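Local coordinates for protein esterase (Sinorhizobium meliloti 1021, PDB 4TX1) that acts as a carbohydrate acetylesterase of the SGNH-hydrolase family and probably also cleaves aryl esters, at residues 121-126 with 182-187; 62-67 with 106-111; 47-52 with 217-222; 90-95 with 129-134. One frame throughout, in Å; residues are numbered along the deposited sequence.

The four contacts mark different places in one α/β fold built round a parallel sheet. Contact 2 is buried; contacts 1, 3 and 4 are only partly so. Contacts 1 and 4 reach the same sheet and touch where Val126 meets Trp131 and Ile95, and contact 3 joins contact 4 through Val219 and Leu94. Contacts 2 and 3 are on opposite sides of the chain's centre, their nearest atoms about 17 Å apart. Chemistry follows place: contact 1 is a small aliphatic and thiol patch, contact 2 an aromatic pair between loops, contact 3 an arginine reaching to the end of a neighbouring helix, and contact 4 a tryptophan and a proline against an alanine.

Contact 1: 121-126 with 182-187; sequences RLVNLV and LDCGFF
The backbones come nearest at Val123 and Leu182, whose CA atoms lie 8.2 Å apart, a gap bridged by side chains. Segment 121-126 belongs to helix 112-127. Segment 182-187 is the exit from helix 171-182 into strand 185-188, an outermost strand, within this chain, of the parallel sheet in this SGNH-hydrolase fold. Asp183, with a positive phi of 58°, turns the chain in a Schellman motif, and the residues before and after it, Leu182 and Cys184, both point at the helix.

Val123 makes the close contacts to both. Its CG1, held opposite the backbone N by a chi1 of 172°, sits 3.9 Å from CD1 of Leu182 and equally far from SG of Cys184. The second methyl, CG2, extends the patch, 4.1 Å from SG of Cys184, while CD1 of Leu182 rests against both CB and CG1 of Val123. Ile141 of strand 140-145 touches Val123 and Cys184 as well, adding the sheet to the cluster.

The thiol thus serves here as a packing surface, and the two segments meet by apolar burial alone; directional attachment comes from just beyond, where Arg127 NH1 hydrogen-bonds to Leu182 O.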
loop_
_atom_site.group_PDB
_atom_site.type_symbol
_atom_site.label_atom_id
_atom_site.label_comp_id
_atom_site.label_asym_id
_atom_site.label_seq_id
_atom_site.Cartn_x
_atom_site.Cartn_y
_atom_site.Cartn_z
ATOM N N ARG A 121 -16.828 8.519 8.093
ATOM C CA ARG A 121 -16.044 7.309 7.936
ATOM C C ARG A 121 -15.353 6.896 9.257
ATOM O O ARG A 121 -15.376 5.769 9.589
ATOM C CB ARG A 121 -15.023 7.476 6.830
ATOM C CG ARG A 121 -14.073 6.321 6.717
ATOM C CD ARG A 121 -14.728 5.075 6.188
ATOM N NE ARG A 121 -13.734 4.097 5.831
ATOM C CZ ARG A 121 -13.828 2.815 6.051
ATOM N NH1 ARG A 121 -14.874 2.318 6.638
ATOM N NH2 ARG A 121 -12.823 2.069 5.719
ATOM N N LEU A 122 -14.753 7.858 9.969
ATOM C CA LEU A 122 -14.131 7.587 11.222
ATOM C C LEU A 122 -15.145 7.002 12.210
ATOM O O LEU A 122 -14.851 6.071 12.941
ATOM C CB LEU A 122 -13.425 8.827 11.803
ATOM C CG LEU A 122 -12.317 9.413 10.914
ATOM C CD1 LEU A 122 -11.737 10.656 11.621
ATOM C CD2 LEU A 122 -11.200 8.429 10.595
ATOM N N VAL A 123 -16.346 7.587 12.243
ATOM C CA VAL A 123 -17.366 7.065 13.182
ATOM C C VAL A 123 -17.604 5.601 12.853
ATOM O O VAL A 123 -17.686 4.753 13.740
ATOM C CB VAL A 123 -18.678 7.896 13.121
ATOM C CG1 VAL A 123 -19.751 7.183 13.963
ATOM C CG2 VAL A 123 -18.343 9.316 13.631
ATOM N N ASN A 124 -17.812 5.311 11.581
ATOM C CA ASN A 124 -18.091 3.908 11.179
ATOM C C ASN A 124 -16.939 2.934 11.497
ATOM O O ASN A 124 -17.192 1.782 11.847
ATOM C CB ASN A 124 -18.425 3.865 9.679
ATOM C CG ASN A 124 -19.829 4.436 9.401
ATOM O OD1 ASN A 124 -20.799 4.123 10.158
ATOM N ND2 ASN A 124 -19.945 5.289 8.393
ATOM N N LEU A 125 -15.680 3.418 11.396
ATOM C CA LEU A 125 -14.524 2.608 11.780
ATOM C C LEU A 125 -14.590 2.240 13.245
ATOM O O LEU A 125 -14.194 1.135 13.633
ATOM C CB LEU A 125 -13.185 3.319 11.410
ATOM C CG LEU A 125 -12.937 3.327 9.902
ATOM C CD1 LEU A 125 -11.780 4.341 9.665
ATOM C CD2 LEU A 125 -12.576 1.926 9.374
ATOM N N VAL A 126 -15.047 3.153 14.109
ATOM C CA VAL A 126 -15.160 2.875 15.517
ATOM C C VAL A 126 -16.286 1.806 15.715
ATOM O O VAL A 126 -16.072 0.793 16.456
ATOM C CB VAL A 126 -15.487 4.134 16.353
ATOM C CG1 VAL A 126 -15.725 3.732 17.793
ATOM C CG2 VAL A 126 -14.320 5.148 16.265
ATOM N N LEU A 182 -25.956 10.246 13.430
ATOM C CA LEU A 182 -25.275 9.055 13.833
ATOM C C LEU A 182 -25.301 8.748 15.327
ATOM O O LEU A 182 -24.590 7.850 15.779
ATOM C CB LEU A 182 -23.776 9.147 13.367
ATOM C CG LEU A 182 -23.491 9.308 11.866
ATOM C CD1 LEU A 182 -21.970 9.345 11.611
ATOM C CD2 LEU A 182 -24.172 8.216 11.073
ATOM N N ASP A 183 -26.087 9.455 16.122
ATOM C CA ASP A 183 -26.046 9.185 17.540
ATOM C C ASP A 183 -24.735 9.314 18.233
ATOM O O ASP A 183 -24.328 8.462 19.035
ATOM C CB ASP A 183 -26.520 7.772 17.793
ATOM C CG ASP A 183 -27.775 7.777 18.503
ATOM O OD1 ASP A 183 -28.782 8.090 17.818
ATOM O OD2 ASP A 183 -27.700 7.575 19.741
ATOM N N CYS A 184 -24.050 10.405 17.934
ATOM C CA CYS A 184 -22.822 10.758 18.582
ATOM C C CYS A 184 -23.102 12.053 19.369
ATOM O O CYS A 184 -24.007 12.843 19.000
ATOM C CB CYS A 184 -21.768 11.168 17.487
ATOM S SG CYS A 184 -21.174 9.740 16.603
ATOM N N GLY A 185 -22.216 12.332 20.331
ATOM C CA GLY A 185 -22.160 13.672 20.926
ATOM C C GLY A 185 -21.536 14.669 19.991
ATOM O O GLY A 185 -20.767 14.300 19.058
ATOM N N PHE A 186 -21.803 15.939 20.268
ATOM C CA PHE A 186 -21.238 17.061 19.539
ATOM C C PHE A 186 -20.747 18.153 20.481
ATOM O O PHE A 186 -21.413 18.495 21.497
ATOM C CB PHE A 186 -22.234 17.649 18.535
ATOM C CG PHE A 186 -21.733 18.881 17.851
ATOM C CD1 PHE A 186 -20.706 18.822 16.885
ATOM C CD2 PHE A 186 -22.216 20.130 18.186
ATOM C CE1 PHE A 186 -20.187 19.952 16.348
ATOM C CE2 PHE A 186 -21.671 21.290 17.639
ATOM C CZ PHE A 186 -20.693 21.205 16.668
ATOM N N PHE A 187 -19.627 18.757 20.151
ATOM C CA PHE A 187 -19.255 20.030 20.791
ATOM C C PHE A 187 -18.633 20.917 19.748
ATOM O O PHE A 187 -17.724 20.456 19.001
ATOM C CB PHE A 187 -18.285 19.765 21.908
ATOM C CG PHE A 187 -17.935 21.003 22.719
ATOM C CD1 PHE A 187 -18.842 21.494 23.663
ATOM C CD2 PHE A 187 -16.719 21.630 22.561
ATOM C CE1 PHE A 187 -18.518 22.629 24.415
ATOM C CE2 PHE A 187 -16.398 22.782 23.292
ATOM C CZ PHE A 187 -17.299 23.264 24.233
#

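Contact 2: 62-67 with 106-111; sequences GRTTAY and PIIHGT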
loop_
_atom_site.group_PDB
_atom_site.type_symbol
_atom_site.label_atom_id
_atom_site.label_comp_id
_atom_site.label_asym_id
_atom_site.label_seq_id
_atom_site.Cartn_x
_atom_site.Cartn_y
_atom_site.Cartn_z
ATOM N N GLY A 62 -0.856 17.546 10.921
ATOM C CA GLY A 62 -1.306 17.439 9.545
ATOM C C GLY A 62 -2.371 16.355 9.284
ATOM O O GLY A 62 -2.718 16.097 8.161
ATOM N N ARG A 63 -2.825 15.684 10.310
ATOM C CA ARG A 63 -3.744 14.602 10.105
ATOM C C ARG A 63 -5.045 15.111 9.478
ATOM O O ARG A 63 -5.567 16.059 9.946
ATOM C CB ARG A 63 -4.071 13.922 11.424
ATOM C CG ARG A 63 -5.161 12.873 11.353
ATOM C CD ARG A 63 -5.317 12.079 12.633
ATOM N NE ARG A 63 -4.355 11.021 12.777
ATOM C CZ ARG A 63 -3.871 10.588 13.931
ATOM N NH1 ARG A 63 -4.146 11.193 15.072
ATOM N NH2 ARG A 63 -3.046 9.596 13.930
ATOM N N THR A 64 -5.520 14.429 8.440
ATOM C CA THR A 64 -6.760 14.710 7.777
ATOM C C THR A 64 -7.813 13.699 8.267
ATOM O O THR A 64 -7.485 12.695 8.936
ATOM C CB THR A 64 -6.644 14.534 6.278
ATOM O OG1 THR A 64 -6.572 13.098 5.990
ATOM C CG2 THR A 64 -5.389 15.280 5.704
ATOM N N THR A 65 -9.081 13.939 7.897
ATOM C CA THR A 65 -10.092 13.035 8.300
ATOM C C THR A 65 -9.895 11.679 7.623
ATOM O O THR A 65 -9.818 10.642 8.288
ATOM C CB THR A 65 -11.512 13.632 8.002
ATOM O OG1 THR A 65 -11.654 13.850 6.602
ATOM C CG2 THR A 65 -11.838 14.952 8.787
ATOM N N ALA A 66 -9.770 11.653 6.310
ATOM C CA ALA A 66 -9.777 10.374 5.575
ATOM C C ALA A 66 -9.049 10.480 4.247
ATOM O O ALA A 66 -9.408 9.808 3.240
ATOM C CB ALA A 66 -11.219 9.849 5.341
ATOM N N TYR A 67 -8.046 11.349 4.203
ATOM C CA TYR A 67 -7.358 11.718 2.950
ATOM C C TYR A 67 -5.861 11.579 3.066
ATOM O O TYR A 67 -5.244 11.921 4.028
ATOM C CB TYR A 67 -7.770 13.116 2.527
ATOM C CG TYR A 67 -9.277 13.273 2.382
ATOM C CD1 TYR A 67 -9.952 12.870 1.195
ATOM C CD2 TYR A 67 -10.032 13.713 3.422
ATOM C CE1 TYR A 67 -11.319 12.918 1.130
ATOM C CE2 TYR A 67 -11.446 13.715 3.345
ATOM C CZ TYR A 67 -12.059 13.349 2.173
ATOM O OH TYR A 67 -13.426 13.463 2.109
ATOM N N PRO A 106 -6.515 23.167 0.153
ATOM C CA PRO A 106 -6.841 22.780 -1.232
ATOM C C PRO A 106 -6.207 21.520 -1.745
ATOM O O PRO A 106 -6.850 20.756 -2.474
ATOM C CB PRO A 106 -6.343 23.999 -2.036
ATOM C CG PRO A 106 -6.599 25.175 -1.100
ATOM C CD PRO A 106 -6.325 24.642 0.283
ATOM N N ILE A 107 -4.981 21.268 -1.388
ATOM C CA ILE A 107 -4.299 20.063 -1.820
ATOM C C ILE A 107 -5.037 18.842 -1.261
ATOM O O ILE A 107 -4.919 17.788 -1.907
ATOM C CB ILE A 107 -2.806 19.966 -1.511
ATOM C CG1 ILE A 107 -2.507 20.035 -0.019
ATOM C CG2 ILE A 107 -2.036 21.125 -2.282
ATOM C CD1 ILE A 107 -1.067 19.564 0.418
ATOM N N ILE A 108 -5.761 18.959 -0.134
ATOM C CA ILE A 108 -6.462 17.800 0.440
ATOM C C ILE A 108 -7.834 17.676 -0.172
ATOM O O ILE A 108 -8.204 16.623 -0.727
ATOM C CB ILE A 108 -6.442 17.823 1.983
ATOM C CG1 ILE A 108 -5.012 17.933 2.529
ATOM C CG2 ILE A 108 -7.280 16.651 2.525
ATOM C CD1 ILE A 108 -4.083 16.748 2.164
ATOM N N HIS A 109 -8.598 18.763 -0.099
ATOM C CA HIS A 109 -9.751 18.997 -0.957
ATOM C C HIS A 109 -10.358 20.356 -0.665
ATOM O O HIS A 109 -11.008 20.933 -1.576
ATOM C CB HIS A 109 -10.832 17.894 -0.801
ATOM C CG HIS A 109 -11.320 17.693 0.610
ATOM N ND1 HIS A 109 -10.880 16.691 1.466
ATOM C CD2 HIS A 109 -12.187 18.424 1.317
ATOM C CE1 HIS A 109 -11.464 16.829 2.648
ATOM N NE2 HIS A 109 -12.268 17.871 2.576
ATOM N N GLY A 110 -10.244 20.845 0.563
ATOM C CA GLY A 110 -10.606 22.205 0.929
ATOM C C GLY A 110 -12.061 22.419 1.279
ATOM O O GLY A 110 -12.491 23.569 1.441
ATOM N N THR A 111 -12.837 21.352 1.406
ATOM C CA THR A 111 -14.276 21.476 1.594
ATOM C C THR A 111 -14.786 21.008 2.964
ATOM O O THR A 111 -14.436 19.953 3.469
ATOM C CB THR A 111 -15.099 20.765 0.477
ATOM O OG1 THR A 111 -14.908 19.322 0.534
ATOM C CG2 THR A 111 -14.668 21.210 -0.981
#
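The imidazole of His109 turns its edge toward one face of the Tyr67 phenol, a T-shaped (edge-to-face) stack between two loops of the SGNH-hydrolase fold. The ring centroids are 4.3 Å apart and the planes stand at 61°, with ND1 of His109 over the centre of the Tyr67 ring. The exact depth of the approach is doubtful, since the closest carbons of the two rings are modelled too near each other.

A chi1 of 56° sets CG of His109 between its own backbone N and carbonyl carbon and turns the ring toward the tyrosine. The far side of the imidazole is steadied by a weak bond from NE2 of His109 to the carbonyl O of Thr111, 3.1 Å away. The phenol is secured at its other end, where Tyr67 OH hydrogen-bonds to Gly114 O in helix 112-127. Beside the stack, CG2 of Ile108 presses on CB of Tyr67 at 3.6 Å and on CG2 of Thr64 at 3.9 Å.

These loops follow strands 53-59 and 94-98. Asp103, from the same loop as 106-111, touches Thr64, Tyr67 and His109 and accepts a hydrogen bond from Thr65 OG1; Ile107 of a neighbouring subunit packs on Tyr67 and His109, so the stack also borders a subunit interface. Within 62-67 the turn is closed by its threonine: OG1 of Thr64 donates to Tyr67 O at 2.6 Å, in the carbonyl plane and on a lone pair, with a C=O...OG1 angle of 118°.

Contact 3: 47-52 with 217-222; sequences KALGSD and PVVRMM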
loop_
_atom_site.group_PDB
_atom_site.type_symbol
_atom_site.label_atom_id
_atom_site.label_comp_id
_atom_site.label_asym_id
_atom_site.label_seq_id
_atom_site.Cartn_x
_atom_site.Cartn_y
_atom_site.Cartn_z
ATOM N N LYS A 47 -7.150 16.294 33.880
ATOM C CA LYS A 47 -7.017 16.886 35.243
ATOM C C LYS A 47 -8.398 17.150 35.784
ATOM O O LYS A 47 -8.639 16.892 36.983
ATOM C CB LYS A 47 -6.255 18.200 35.204
ATOM C CG LYS A 47 -5.974 18.811 36.602
ATOM C CD LYS A 47 -5.090 20.041 36.421
ATOM C CE LYS A 47 -4.566 20.648 37.715
ATOM N NZ LYS A 47 -3.640 19.666 38.333
ATOM N N ALA A 48 -9.293 17.628 34.935
ATOM C CA ALA A 48 -10.677 17.871 35.311
ATOM C C ALA A 48 -11.412 16.593 35.698
ATOM O O ALA A 48 -12.226 16.621 36.662
ATOM C CB ALA A 48 -11.429 18.636 34.249
ATOM N N LEU A 49 -11.150 15.450 35.029
ATOM C CA LEU A 49 -11.871 14.227 35.334
ATOM C C LEU A 49 -11.230 13.523 36.523
ATOM O O LEU A 49 -11.882 12.731 37.207
ATOM C CB LEU A 49 -11.940 13.277 34.077
ATOM C CG LEU A 49 -12.638 13.877 32.848
ATOM C CD1 LEU A 49 -12.461 13.022 31.584
ATOM C CD2 LEU A 49 -14.125 14.166 33.092
ATOM N N GLY A 50 -9.950 13.762 36.759
ATOM C CA GLY A 50 -9.175 13.071 37.772
ATOM C C GLY A 50 -9.058 11.578 37.565
ATOM O O GLY A 50 -9.088 11.098 36.425
ATOM N N SER A 51 -8.998 10.818 38.671
ATOM C CA SER A 51 -8.846 9.362 38.621
ATOM C C SER A 51 -10.051 8.535 38.128
ATOM O O SER A 51 -9.932 7.326 37.895
ATOM C CB SER A 51 -8.421 8.889 40.033
ATOM O OG SER A 51 -9.498 9.100 40.962
ATOM N N ASP A 52 -11.194 9.155 37.917
ATOM C CA ASP A 52 -12.290 8.498 37.270
ATOM C C ASP A 52 -11.995 8.081 35.797
ATOM O O ASP A 52 -12.648 7.166 35.270
ATOM C CB ASP A 52 -13.491 9.418 37.247
ATOM C CG ASP A 52 -14.058 9.685 38.665
ATOM O OD1 ASP A 52 -13.648 9.000 39.627
ATOM O OD2 ASP A 52 -14.913 10.563 38.765
ATOM N N PRO A 217 -17.975 19.132 30.582
ATOM C CA PRO A 217 -19.367 18.778 30.859
ATOM C C PRO A 217 -19.934 17.724 29.920
ATOM O O PRO A 217 -20.558 16.803 30.402
ATOM C CB PRO A 217 -20.110 20.103 30.700
ATOM C CG PRO A 217 -19.104 21.127 31.107
ATOM C CD PRO A 217 -17.837 20.598 30.413
ATOM N N VAL A 218 -19.707 17.856 28.590
ATOM C CA VAL A 218 -20.223 16.889 27.634
ATOM C C VAL A 218 -19.477 15.572 27.796
ATOM O O VAL A 218 -20.086 14.502 27.709
ATOM C CB VAL A 218 -20.206 17.445 26.203
ATOM C CG1 VAL A 218 -18.783 17.552 25.679
ATOM C CG2 VAL A 218 -21.044 16.589 25.273
ATOM N N VAL A 219 -18.192 15.619 28.118
ATOM C CA VAL A 219 -17.448 14.402 28.415
ATOM C C VAL A 219 -17.957 13.663 29.648
ATOM O O VAL A 219 -18.230 12.508 29.573
ATOM C CB VAL A 219 -15.932 14.626 28.453
ATOM C CG1 VAL A 219 -15.224 13.412 28.955
ATOM C CG2 VAL A 219 -15.461 15.006 27.080
ATOM N N ARG A 220 -18.128 14.350 30.763
ATOM C CA ARG A 220 -18.909 13.723 31.812
ATOM C C ARG A 220 -20.295 13.245 31.377
ATOM O O ARG A 220 -20.633 12.136 31.582
ATOM C CB ARG A 220 -19.060 14.692 32.986
ATOM C CG ARG A 220 -17.756 15.011 33.699
ATOM C CD ARG A 220 -17.914 15.916 34.909
ATOM N NE ARG A 220 -16.633 16.211 35.546
ATOM C CZ ARG A 220 -16.033 15.413 36.416
ATOM N NH1 ARG A 220 -16.594 14.260 36.760
ATOM N NH2 ARG A 220 -14.868 15.761 36.946
ATOM N N MET A 221 -21.123 14.021 30.766
ATOM C CA MET A 221 -22.402 13.441 30.453
ATOM C C MET A 221 -22.263 12.082 29.746
ATOM O O MET A 221 -22.906 11.151 30.088
ATOM C CB MET A 221 -23.250 14.425 29.683
ATOM C CG MET A 221 -24.372 13.820 28.897
ATOM S SD MET A 221 -25.358 15.108 28.157
ATOM C CE MET A 221 -24.149 16.437 28.031
ATOM N N MET A 222 -21.390 12.007 28.757
ATOM C CA MET A 222 -21.238 10.806 27.956
ATOM C C MET A 222 -20.599 9.672 28.688
ATOM O O MET A 222 -20.869 8.551 28.346
ATOM C CB MET A 222 -20.460 11.114 26.697
ATOM C CG MET A 222 -21.204 12.113 25.882
ATOM S SD MET A 222 -20.416 12.487 24.359
ATOM C CE MET A 222 -20.833 11.027 23.413
#
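The end of helix 41-49 comes beside helix 205-223, with the CA atoms of Leu49 and Arg220 7.9 Å apart, in one helical layer of the α/β SGNH-hydrolase fold. Just past Leu49, Gly50 takes a positive phi of 62° and the chain leaves the helix.

Arg220 does most of the bridging. Its chain runs fully extended from CG to NE, which carries the guanidinium across to the last turn of the other helix. Leu49 lies alongside, running the opposite way: its CD2 rests 3.8 Å from CG of Arg220 and then covers the centre of one guanidinium face. The other branch of Leu49, CD1, meets CG1 of Val219 at 3.8 Å, the two side chains crossing at about a right angle. Val219 in turn packs on Leu94 and Leu142 of the sheet, so the leucine joins an apolar side facing the strands to the aliphatic part of the arginine.

The charged end has its principal partner within its own helix, a salt bridge from NE to Glu216, which probably helps to fix the rotation of the guanidinium. Ala48 O lies at the guanidinium edge, near its plane, and takes a weak hydrogen bond from NH2 of Arg220, 2.8 Å long but bent to 115° at the hydrogen.

Contact 4: 90-95 with 129-134; sequences APLDLI and HDWPTE
The methyl of Ala90 sits in the notch where the indole of Trp131 and the ring of Pro132 meet, at one end of a beta-alpha-beta crossover, in which helix 112-127 links the neighbouring parallel strands 94-98 and 140-145. The contact thus joins the approach to the first strand with the turn that follows the helix.

Trp131 holds CG opposite its carbonyl carbon (chi1 -59°), and chi2 of 106° turns the six-membered part of the indole toward 90-95. CE3 of Trp131 lies 3.5 Å from CB of Ala90, approaching obliquely, and CZ3 reaches CD1 of Leu92 more loosely at 4.4 Å. Pro132 approaches the same methyl with its ring: CD is 3.5 Å from CB of Ala90, a tight fit, and CG of Pro132 follows at 3.6 Å. The peptide bond before Pro91 is cis, bending the chain immediately after this methyl.

Neighbouring subunits meet the same corner: Trp25 of one gives a weak hydrogen bond to Ala90 O, and Arg128 of another forms a salt bridge with Asp130. His129 NE2 is tied to His87 ND1 in helix 78-89, and its imidazole leans over the indole, with CD2 of His129 lying 3.5 Å above the Trp131 ring plane, offset toward the rim.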
loop_
_atom_site.group_PDB
_atom_site.type_symbol
_atom_site.label_atom_id
_atom_site.label_comp_id
_atom_site.label_asym_id
_atom_site.label_seq_id
_atom_site.Cartn_x
_atom_site.Cartn_y
_atom_site.Cartn_z
ATOM N N ALA A 90 -7.730 -0.084 23.080
ATOM C CA ALA A 90 -8.944 -0.777 23.488
ATOM C C ALA A 90 -8.716 -1.456 24.845
ATOM O O ALA A 90 -7.676 -1.969 25.131
ATOM C CB ALA A 90 -9.353 -1.814 22.441
ATOM N N PRO A 91 -9.779 -1.559 25.634
ATOM C CA PRO A 91 -11.140 -1.147 25.405
ATOM C C PRO A 91 -11.356 0.308 25.760
ATOM O O PRO A 91 -10.743 0.812 26.709
ATOM C CB PRO A 91 -11.934 -2.040 26.404
ATOM C CG PRO A 91 -11.002 -2.256 27.486
ATOM C CD PRO A 91 -9.653 -2.431 26.829
ATOM N N LEU A 92 -12.183 0.982 24.957
ATOM C CA LEU A 92 -12.414 2.396 25.106
ATOM C C LEU A 92 -13.871 2.674 25.491
ATOM O O LEU A 92 -14.774 2.057 24.925
ATOM C CB LEU A 92 -12.067 3.132 23.793
ATOM C CG LEU A 92 -10.575 3.036 23.379
ATOM C CD1 LEU A 92 -10.487 3.417 21.858
ATOM C CD2 LEU A 92 -9.830 3.974 24.263
ATOM N N ASP A 93 -14.045 3.647 26.356
ATOM C CA ASP A 93 -15.388 4.152 26.743
ATOM C C ASP A 93 -15.877 5.314 25.914
ATOM O O ASP A 93 -17.069 5.421 25.617
ATOM C CB ASP A 93 -15.404 4.498 28.243
ATOM C CG ASP A 93 -15.094 3.278 29.091
ATOM O OD1 ASP A 93 -15.864 2.309 29.052
ATOM O OD2 ASP A 93 -14.014 3.208 29.650
ATOM N N LEU A 94 -14.933 6.127 25.397
ATOM C CA LEU A 94 -15.252 7.268 24.594
ATOM C C LEU A 94 -14.117 7.582 23.625
ATOM O O LEU A 94 -12.966 7.604 24.040
ATOM C CB LEU A 94 -15.371 8.531 25.462
ATOM C CG LEU A 94 -15.767 9.855 24.859
ATOM C CD1 LEU A 94 -17.125 9.883 24.144
ATOM C CD2 LEU A 94 -15.668 10.953 25.972
ATOM N N ILE A 95 -14.504 7.871 22.411
ATOM C CA ILE A 95 -13.536 8.391 21.403
ATOM C C ILE A 95 -13.972 9.824 21.184
ATOM O O ILE A 95 -15.162 10.089 20.865
ATOM C CB ILE A 95 -13.580 7.573 20.104
ATOM C CG1 ILE A 95 -13.104 6.133 20.428
ATOM C CG2 ILE A 95 -12.670 8.294 19.077
ATOM C CD1 ILE A 95 -14.097 5.113 20.672
ATOM N N HIS A 129 -15.216 -1.707 14.503
ATOM C CA HIS A 129 -13.917 -2.208 14.852
ATOM C C HIS A 129 -13.995 -3.585 15.462
ATOM O O HIS A 129 -14.866 -3.816 16.323
ATOM C CB HIS A 129 -13.171 -1.231 15.813
ATOM C CG HIS A 129 -11.731 -1.598 15.957
ATOM N ND1 HIS A 129 -10.806 -1.332 14.972
ATOM C CD2 HIS A 129 -11.078 -2.342 16.887
ATOM C CE1 HIS A 129 -9.645 -1.867 15.303
ATOM N NE2 HIS A 129 -9.781 -2.522 16.446
ATOM N N ASP A 130 -13.070 -4.473 15.109
ATOM C CA ASP A 130 -12.960 -5.802 15.711
ATOM C C ASP A 130 -12.044 -5.760 16.916
ATOM O O ASP A 130 -10.840 -5.937 16.844
ATOM C CB ASP A 130 -12.473 -6.827 14.669
ATOM C CG ASP A 130 -12.585 -8.269 15.172
ATOM O OD1 ASP A 130 -13.523 -8.555 15.975
ATOM O OD2 ASP A 130 -11.761 -9.093 14.739
ATOM N N TRP A 131 -12.660 -5.485 18.056
ATOM C CA TRP A 131 -11.943 -5.187 19.257
ATOM C C TRP A 131 -11.052 -6.382 19.715
ATOM O O TRP A 131 -11.385 -7.496 19.428
ATOM C CB TRP A 131 -12.924 -4.761 20.356
ATOM C CG TRP A 131 -13.718 -3.587 19.983
ATOM C CD1 TRP A 131 -15.017 -3.554 19.635
ATOM C CD2 TRP A 131 -13.251 -2.249 19.923
ATOM N NE1 TRP A 131 -15.407 -2.284 19.340
ATOM C CE2 TRP A 131 -14.336 -1.455 19.511
ATOM C CE3 TRP A 131 -12.034 -1.642 20.172
ATOM C CZ2 TRP A 131 -14.235 -0.088 19.313
ATOM C CZ3 TRP A 131 -11.936 -0.273 19.977
ATOM C CH2 TRP A 131 -13.055 0.492 19.590
ATOM N N PRO A 132 -9.939 -6.118 20.403
ATOM C CA PRO A 132 -8.962 -7.170 20.687
ATOM C C PRO A 132 -9.400 -8.223 21.674
ATOM O O PRO A 132 -8.753 -9.324 21.708
ATOM C CB PRO A 132 -7.792 -6.441 21.309
ATOM C CG PRO A 132 -8.241 -5.087 21.561
ATOM C CD PRO A 132 -9.365 -4.783 20.636
ATOM N N THR A 133 -10.287 -7.867 22.545
ATOM C CA THR A 133 -10.769 -8.810 23.482
ATOM C C THR A 133 -12.229 -8.611 23.493
ATOM O O THR A 133 -12.714 -7.537 23.242
ATOM C CB THR A 133 -10.183 -8.665 24.898
ATOM O OG1 THR A 133 -10.393 -7.357 25.400
ATOM C CG2 THR A 133 -8.704 -8.997 24.872
ATOM N N GLU A 134 -13.023 -9.655 23.762
ATOM C CA GLU A 134 -14.519 -9.565 23.694
ATOM C C GLU A 134 -15.077 -8.366 24.434
ATOM O O GLU A 134 -14.601 -8.021 25.469
ATOM C CB GLU A 134 -15.248 -10.841 24.188
ATOM C CG GLU A 134 -16.769 -10.656 24.330
ATOM C CD GLU A 134 -17.556 -11.808 24.990
ATOM O OE1 GLU A 134 -18.262 -12.529 24.243
ATOM O OE2 GLU A 134 -17.500 -11.968 26.236
#